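Side-chain contact in separin (Saccharomyces cerevisiae, PDB 5U1T), which cleaves a cohesin subunit at the onset of anaphase as a caspase-like cysteine protease, so that sister chromatids can separate: residues G754-A759 and L1081-V1086. Sequence-based numbering, arbitrary orientation.
Sequences GNVISA and LLFDKV
Phe1083 reaches from helix 1075-1088 to the first turn of helix 756-775, where the outer end of its ring meets Val756. The approach is oblique. Val756 CB lies 3.7 Å from Phe1083 CE1, and the two methyls divide between CE1 and CZ: Val756 CG2 sits 3.7 Å from Phe1083 CZ, while Val756 CG1 stays nearer Phe1083 CE1 at 4.0 Å. That split follows from the valine's torsion, which sets CG1 opposite the backbone N (chi1 173°) and CG2 opposite the carbonyl carbon.

One residue further along, Ile757 meets the same ring at its edge, near the ring plane, but more loosely, with Ile757 CD1 4.3 Å from Phe1083 CD1. Its tighter partner is Val1086, one helical turn beyond Phe1083. Ile757 CD1 comes within 3.6 Å of Val1086 CG1, and the two side chains cross at about a right angle. The isoleucine's first torsion, with CG1 anti to the carbonyl carbon (chi1 -57°), aims the branch at Val1086, and the bend at chi2 (-55°) turns CD1 toward the edge of the Phe1083 ring. Replacing Phe1083 with an alanine would probably open a gap beside Val756 and take away the ring edge that Ile757 CD1 lies against.

No hydrogen bond spans the two segments. Phe1083 also touches Ile806 and Ile1109, and Val756 rests on Ile751 of helix 729-752, which ends in a Schellman motif with Gly754 at C-prime. Lys1085 NZ hydrogen-bonds to Lys1484 O and Leu1519 O of the C50 peptidase region. Away from the probable catalytic cysteine, this is plain helix-helix packing through an i, i+3 pair, Phe1083 and Val1086, joining the start of helix 756-775 of the helical part to a helix that also touches the protease part.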
loop_
_atom_site.group_PDB
_atom_site.type_symbol
_atom_site.label_atom_id
_atom_site.label_comp_id
_atom_site.label_asym_id
_atom_site.label_seq_id
_atom_site.Cartn_x
_atom_site.Cartn_y
_atom_site.Cartn_z
ATOM N N GLY A 754 11.132 21.339 4.778
ATOM C CA GLY A 754 11.845 22.105 3.765
ATOM C C GLY A 754 13.026 21.412 3.078
ATOM O O GLY A 754 14.001 22.084 2.684
ATOM N N ASN A 755 12.946 20.085 2.920
ATOM C CA ASN A 755 13.958 19.315 2.174
ATOM C C ASN A 755 13.422 18.765 0.864
ATOM O O ASN A 755 13.225 17.556 0.714
ATOM C CB ASN A 755 14.488 18.161 3.013
ATOM C CG ASN A 755 15.399 18.625 4.096
ATOM O OD1 ASN A 755 15.530 19.827 4.328
ATOM N ND2 ASN A 755 16.043 17.689 4.773
ATOM N N VAL A 756 13.205 19.664 -0.082
ATOM C CA VAL A 756 12.500 19.337 -1.298
ATOM C C VAL A 756 13.226 18.279 -2.088
ATOM O O VAL A 756 12.607 17.314 -2.519
ATOM C CB VAL A 756 12.294 20.579 -2.162
ATOM C CG1 VAL A 756 11.719 20.203 -3.512
ATOM C CG2 VAL A 756 11.376 21.539 -1.441
ATOM N N ILE A 757 14.536 18.435 -2.247
ATOM C CA ILE A 757 15.301 17.520 -3.091
ATOM C C ILE A 757 15.251 16.085 -2.589
ATOM O O ILE A 757 14.800 15.180 -3.294
ATOM C CB ILE A 757 16.779 17.925 -3.196
ATOM C CG1 ILE A 757 16.908 19.359 -3.724
ATOM C CG2 ILE A 757 17.545 16.918 -4.073
ATOM C CD1 ILE A 757 16.206 19.570 -5.036
ATOM N N SER A 758 15.718 15.877 -1.368
ATOM C CA SER A 758 15.782 14.538 -0.824
ATOM C C SER A 758 14.362 13.941 -0.696
ATOM O O SER A 758 14.179 12.746 -0.879
ATOM C CB SER A 758 16.537 14.545 0.515
ATOM O OG SER A 758 15.792 15.203 1.513
ATOM N N ALA A 759 13.351 14.765 -0.438
ATOM C CA ALA A 759 11.973 14.255 -0.462
ATOM C C ALA A 759 11.595 13.734 -1.850
ATOM O O ALA A 759 10.904 12.733 -1.974
ATOM C CB ALA A 759 10.992 15.320 -0.024
ATOM N N LEU A 1081 13.317 28.783 -10.166
ATOM C CA LEU A 1081 14.332 28.556 -11.192
ATOM C C LEU A 1081 15.471 27.700 -10.656
ATOM O O LEU A 1081 15.968 26.822 -11.345
ATOM C CB LEU A 1081 14.863 29.892 -11.732
ATOM C CG LEU A 1081 13.799 30.758 -12.411
ATOM C CD1 LEU A 1081 14.274 32.228 -12.587
ATOM C CD2 LEU A 1081 13.376 30.168 -13.742
ATOM N N LEU A 1082 15.876 27.949 -9.422
ATOM C CA LEU A 1082 16.954 27.189 -8.832
ATOM C C LEU A 1082 16.513 25.745 -8.608
ATOM O O LEU A 1082 17.272 24.809 -8.858
ATOM C CB LEU A 1082 17.401 27.819 -7.522
ATOM C CG LEU A 1082 18.543 27.078 -6.839
ATOM C CD1 LEU A 1082 19.894 27.357 -7.498
ATOM C CD2 LEU A 1082 18.562 27.444 -5.382
ATOM N N PHE A 1083 15.287 25.565 -8.141
ATOM C CA PHE A 1083 14.764 24.220 -7.940
ATOM C C PHE A 1083 14.744 23.477 -9.262
ATOM O O PHE A 1083 15.111 22.309 -9.327
ATOM C CB PHE A 1083 13.367 24.254 -7.319
ATOM C CG PHE A 1083 13.384 24.222 -5.827
ATOM C CD1 PHE A 1083 14.185 23.308 -5.154
ATOM C CD2 PHE A 1083 12.627 25.110 -5.090
ATOM C CE1 PHE A 1083 14.216 23.275 -3.777
ATOM C CE2 PHE A 1083 12.654 25.076 -3.710
ATOM C CZ PHE A 1083 13.452 24.157 -3.055
ATOM N N ASP A 1084 14.337 24.180 -10.313
ATOM C CA ASP A 1084 14.324 23.609 -11.647
ATOM C C ASP A 1084 15.712 23.141 -12.035
ATOM O O ASP A 1084 15.881 22.009 -12.483
ATOM C CB ASP A 1084 13.821 24.616 -12.675
ATOM C CG ASP A 1084 13.653 23.999 -14.041
ATOM O OD1 ASP A 1084 14.657 23.836 -14.761
ATOM O OD2 ASP A 1084 12.515 23.647 -14.399
ATOM N N LYS A 1085 16.703 24.016 -11.862
ATOM C CA LYS A 1085 18.079 23.690 -12.222
ATOM C C LYS A 1085 18.593 22.495 -11.403
ATOM O O LYS A 1085 19.044 21.496 -11.975
ATOM C CB LYS A 1085 18.980 24.915 -12.036
ATOM C CG LYS A 1085 20.454 24.712 -12.373
ATOM C CD LYS A 1085 20.733 24.666 -13.864
ATOM C CE LYS A 1085 22.244 24.620 -14.114
ATOM N NZ LYS A 1085 22.643 24.484 -15.551
ATOM N N VAL A 1086 18.499 22.579 -10.075
ATOM C CA VAL A 1086 19.026 21.528 -9.200
ATOM C C VAL A 1086 18.389 20.157 -9.453
ATOM O O VAL A 1086 19.098 19.166 -9.653
ATOM C CB VAL A 1086 18.843 21.891 -7.715
ATOM C CG1 VAL A 1086 19.143 20.688 -6.839
ATOM C CG2 VAL A 1086 19.739 23.061 -7.346
#